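Local structure of GH127 beta-L-arabinofuranoside (Geobacillus stearothermophilus, 4QK0) at residues 369-374 against 630-635; 338-342 against 416-420. The protein probably hydrolyses beta-L-arabinofuranosides, releasing L-arabinose, as a glycoside hydrolase of family GH127. All coordinates share one frame; numbering follows the deposited sequence.

Counting from the N terminus, after some 330 residues the chain reaches helix 334-350, whose residues 338-342 supply one side of contact 2. It then runs through helix 354-365 into the loop holding 369-374, one side of contact 1. Helix 413-422 closes contact 2 at 416-420, a return of some 70 residues within the catalytic region. After most of the strand-rich C-terminal part of the chain, the loop behind strand 620-629 closes contact 1 at 630-635. The two closures therefore cross instead of nesting. Their centres lie about 15 Å apart, and M372 and G371 of contact 1 pack on L417 of contact 2, so the helical core and the C-terminal beta region are joined through the 369-374 loop.

Contact 1: residues 369-374 against 630-635; sequences ISGMDL and YYAWCN
L374 and N635 meet where two loop segments, 369-374 and 630-635, each beginning with a 3-10 turn, join the helical catalytic region to the C-terminal beta region. The backbone N of L374 gives a nearly straight hydrogen bond to OD1 of N635 (2.9 Å, 172° at the hydrogen), tilted from the carbonyl plane, while CG and CD1 of L374 pack against the amide. With CG of N635 beside its backbone N (chi1 -73°), OD1 faces L374 and ND2 turns back to bond A632 O at 3.0 Å, from above the carbonyl plane. ND2 also donates to a water lying between the carbonyls of M372 and Y631. An alanine in place of N635 would probably leave the amide N-H of L374 without its acceptor and the 632-635 turn less firmly held. CD1 of I369 lies 3.6 Å from CG of Y631, and CD2 of L374 reaches the edge of the same ring. CB of S370 touches CE2 of Y630 at 3.4 Å.

Behind this shell, R404 forms a salt bridge with D373 and bonds the carbonyls of S370 and W633, tying both loops. Y26 of helix 22-42 touches I369 and Y631. OD1 of D373 and O of C634 share a second water.

Contact 2: residues 338-342 against 416-420; sequences IALVF and NLARL
I338 projects from helix 334-350 onto helix 413-422, and the pair packs near the middle of the chain as two helices of the catalytic domain, which belongs to the six-hairpin glycosidase clan. The short segments run in broadly the same direction, their axes 11.0 Å apart at closest approach and inclined by 32°. At that spacing the backbones stay well separated, and side chains fill the interface.

Apolar contacts make up most of it. With CG1 of I338 lying beside its backbone N and the chain extended beyond, CD1 is carried to the backbone of the partner helix, 3.7 Å from L417 N. The same methyl meets CG of L417 at 4.1 Å. I338 and L420 lie alongside with their side chains pointing opposite ways, CG1 of the isoleucine 4.1 Å from CD2 of the leucine. The other methyl of L420, CD1, turns to V341 and lies 4.0 Å from its CG1; it also approaches the ring of F342 more loosely. Y427 touches V341, F342 and L420, and helix 354-365 brings A363 against V341 and L364 against L420, extending this apolar cluster.

A charged residue, R419, adds a contact of another kind. It leaves its helix with CG tucked between the backbone N and the carbonyl carbon (chi1 68°), then runs straight out to NE and brings its guanidinium to F342. The two flat groups stand 72° apart: the outer edge of the phenyl ring points at one face of the guanidinium, so the charge does not lie over the ring face. R419 is fixed from farther out by a salt bridge between NH1 and E84, with a weak, long ion pair to E149. NH2 lies near the plane of the F342 ring, 3.5 Å from CE2.

Contact 1: residues 369-374 against 630-635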
# COMPACT_ATOMS: atom_id res chain seq x y z
N ILE A 369 12.68 -12.97 16.80
CA ILE A 369 12.29 -12.68 18.13
C ILE A 369 11.45 -11.37 18.23
O ILE A 369 10.77 -11.16 19.22
CB ILE A 369 13.51 -12.64 19.09
CG1 ILE A 369 14.62 -11.85 18.53
CG2 ILE A 369 14.02 -14.05 19.37
CD1 ILE A 369 15.70 -11.53 19.56
N SER A 370 11.51 -10.52 17.21
CA SER A 370 10.61 -9.37 17.13
C SER A 370 9.16 -9.81 17.14
O SER A 370 8.29 -9.04 17.54
CB SER A 370 10.86 -8.56 15.87
OG SER A 370 10.57 -9.30 14.69
N GLY A 371 8.92 -11.05 16.76
CA GLY A 371 7.62 -11.65 16.75
C GLY A 371 6.94 -11.96 18.09
O GLY A 371 5.82 -12.46 18.12
N MSE A 372 7.64 -11.71 19.19
CA MSE A 372 7.07 -11.93 20.50
C MSE A 372 7.40 -10.79 21.42
O MSE A 372 8.42 -10.12 21.28
CB MSE A 372 7.45 -13.29 21.16
CG MSE A 372 8.96 -13.44 21.38
SE MSE A 372 9.39 -15.03 22.53
CE MSE A 372 7.66 -15.94 22.44
N ASP A 373 6.48 -10.58 22.37
CA ASP A 373 6.75 -9.71 23.53
C ASP A 373 7.83 -10.37 24.35
O ASP A 373 7.95 -11.63 24.35
CB ASP A 373 5.48 -9.56 24.45
CG ASP A 373 4.47 -8.46 23.98
OD1 ASP A 373 4.74 -7.63 23.07
OD2 ASP A 373 3.35 -8.43 24.60
N LEU A 374 8.56 -9.56 25.09
CA LEU A 374 9.68 -10.05 25.84
C LEU A 374 9.27 -11.16 26.81
O LEU A 374 10.08 -12.03 27.07
CB LEU A 374 10.34 -8.93 26.57
CG LEU A 374 11.04 -7.91 25.67
CD1 LEU A 374 11.32 -6.66 26.48
CD2 LEU A 374 12.35 -8.46 25.07
N TYR A 630 15.54 -3.46 17.68
CA TYR A 630 14.32 -3.71 16.94
C TYR A 630 13.48 -4.77 17.58
O TYR A 630 12.27 -4.57 17.74
CB TYR A 630 14.62 -4.07 15.48
CG TYR A 630 13.39 -4.47 14.72
CD1 TYR A 630 12.55 -3.52 14.17
CD2 TYR A 630 13.08 -5.81 14.51
CE1 TYR A 630 11.40 -3.92 13.48
CE2 TYR A 630 11.97 -6.18 13.79
CZ TYR A 630 11.11 -5.23 13.30
OH TYR A 630 10.02 -5.65 12.62
N TYR A 631 14.11 -5.88 17.97
CA TYR A 631 13.34 -7.01 18.52
C TYR A 631 12.53 -6.61 19.72
O TYR A 631 11.47 -7.22 20.01
CB TYR A 631 14.24 -8.25 18.90
CG TYR A 631 15.07 -8.07 20.11
CD1 TYR A 631 14.49 -8.13 21.40
CD2 TYR A 631 16.41 -7.75 20.02
CE1 TYR A 631 15.26 -7.90 22.55
CE2 TYR A 631 17.18 -7.53 21.16
CZ TYR A 631 16.58 -7.62 22.45
OH TYR A 631 17.35 -7.41 23.59
N ALA A 632 13.03 -5.60 20.46
CA ALA A 632 12.37 -5.17 21.72
C ALA A 632 11.32 -4.09 21.59
O ALA A 632 10.81 -3.61 22.60
CB ALA A 632 13.41 -4.71 22.70
N TRP A 633 10.97 -3.70 20.37
CA TRP A 633 9.97 -2.65 20.18
C TRP A 633 8.61 -3.18 20.59
O TRP A 633 8.41 -4.39 20.72
CB TRP A 633 10.01 -2.11 18.71
CG TRP A 633 9.07 -2.78 17.74
CD1 TRP A 633 9.27 -3.93 17.08
CD2 TRP A 633 7.78 -2.30 17.33
NE1 TRP A 633 8.18 -4.24 16.34
CE2 TRP A 633 7.25 -3.24 16.46
CE3 TRP A 633 7.01 -1.16 17.67
CZ2 TRP A 633 5.99 -3.09 15.87
CZ3 TRP A 633 5.77 -1.01 17.11
CH2 TRP A 633 5.27 -1.97 16.19
N CYS A 634 7.69 -2.26 20.86
CA CYS A 634 6.29 -2.57 21.20
C CYS A 634 6.15 -3.38 22.48
O CYS A 634 5.19 -4.15 22.62
CB CYS A 634 5.60 -3.29 20.07
SG CYS A 634 3.83 -3.08 19.98
N ASN A 635 7.06 -3.19 23.41
CA ASN A 635 6.88 -3.71 24.76
C ASN A 635 6.52 -2.60 25.78
O ASN A 635 6.35 -2.89 26.92
CB ASN A 635 8.14 -4.44 25.25
CG ASN A 635 8.28 -5.79 24.56
OD1 ASN A 635 7.74 -6.80 24.98
ND2 ASN A 635 8.98 -5.78 23.45
O HOH W 1 9.83 -8.21 21.97
O HOH W 2 2.96 -5.62 22.19

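Contact 2: residues 338-342 against 416-420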
# COMPACT_ATOMS: atom_id res chain seq x y z
N ILE A 338 11.86 -17.31 10.59
CA ILE A 338 12.22 -18.58 11.14
C ILE A 338 12.64 -19.49 10.00
O ILE A 338 13.66 -20.20 10.08
CB ILE A 338 11.03 -19.18 11.90
CG1 ILE A 338 10.70 -18.34 13.13
CG2 ILE A 338 11.28 -20.63 12.26
CD1 ILE A 338 9.39 -18.76 13.79
N ALA A 339 11.86 -19.53 8.92
CA ALA A 339 12.21 -20.41 7.79
C ALA A 339 13.56 -20.02 7.17
O ALA A 339 14.32 -20.87 6.71
CB ALA A 339 11.15 -20.35 6.73
N LEU A 340 13.88 -18.73 7.19
CA LEU A 340 15.17 -18.32 6.68
C LEU A 340 16.28 -18.90 7.54
O LEU A 340 17.31 -19.34 7.06
CB LEU A 340 15.26 -16.83 6.62
CG LEU A 340 16.54 -16.12 6.20
CD1 LEU A 340 16.98 -16.59 4.82
CD2 LEU A 340 16.32 -14.62 6.21
N VAL A 341 16.08 -18.92 8.84
CA VAL A 341 17.07 -19.52 9.71
C VAL A 341 17.30 -21.01 9.33
O VAL A 341 18.45 -21.45 9.25
CB VAL A 341 16.66 -19.42 11.17
CG1 VAL A 341 17.63 -20.21 12.06
CG2 VAL A 341 16.64 -17.95 11.61
N PHE A 342 16.23 -21.75 9.13
CA PHE A 342 16.35 -23.16 8.74
C PHE A 342 17.16 -23.28 7.44
O PHE A 342 18.01 -24.16 7.32
CB PHE A 342 15.01 -23.86 8.51
CG PHE A 342 14.07 -23.88 9.69
CD1 PHE A 342 14.54 -23.89 11.00
CD2 PHE A 342 12.70 -23.90 9.49
CE1 PHE A 342 13.65 -23.92 12.08
CE2 PHE A 342 11.79 -23.95 10.57
CZ PHE A 342 12.28 -23.97 11.87
N ASN A 416 5.57 -22.08 16.43
CA ASN A 416 6.65 -21.86 15.51
C ASN A 416 7.81 -21.18 16.20
O ASN A 416 8.90 -21.75 16.16
CB ASN A 416 6.21 -21.19 14.22
CG ASN A 416 6.39 -22.11 12.99
OD1 ASN A 416 5.41 -22.63 12.47
ND2 ASN A 416 7.64 -22.33 12.55
N LEU A 417 7.67 -20.03 16.85
CA LEU A 417 8.84 -19.44 17.53
C LEU A 417 9.38 -20.32 18.63
O LEU A 417 10.56 -20.40 18.82
CB LEU A 417 8.58 -18.11 18.16
CG LEU A 417 9.03 -16.87 17.40
CD1 LEU A 417 8.52 -15.66 18.18
CD2 LEU A 417 10.54 -16.76 17.22
N ALA A 418 8.50 -20.95 19.35
CA ALA A 418 8.92 -21.87 20.40
C ALA A 418 9.89 -22.94 19.88
O ALA A 418 10.87 -23.22 20.55
CB ALA A 418 7.72 -22.57 21.00
N ARG A 419 9.58 -23.57 18.74
CA ARG A 419 10.44 -24.67 18.28
C ARG A 419 11.79 -24.17 17.88
O ARG A 419 12.77 -24.86 18.15
CB ARG A 419 9.80 -25.53 17.21
CG ARG A 419 9.59 -24.88 15.86
CD ARG A 419 8.92 -25.88 14.94
NE ARG A 419 8.71 -25.32 13.62
CZ ARG A 419 8.90 -25.96 12.47
NH1 ARG A 419 9.34 -27.22 12.45
NH2 ARG A 419 8.66 -25.32 11.33
N LEU A 420 11.89 -22.97 17.33
CA LEU A 420 13.20 -22.41 17.05
C LEU A 420 14.01 -22.03 18.31
O LEU A 420 15.21 -22.39 18.47
CB LEU A 420 13.08 -21.18 16.16
CG LEU A 420 14.40 -20.45 15.89
CD1 LEU A 420 15.35 -21.38 15.16
CD2 LEU A 420 14.17 -19.23 15.04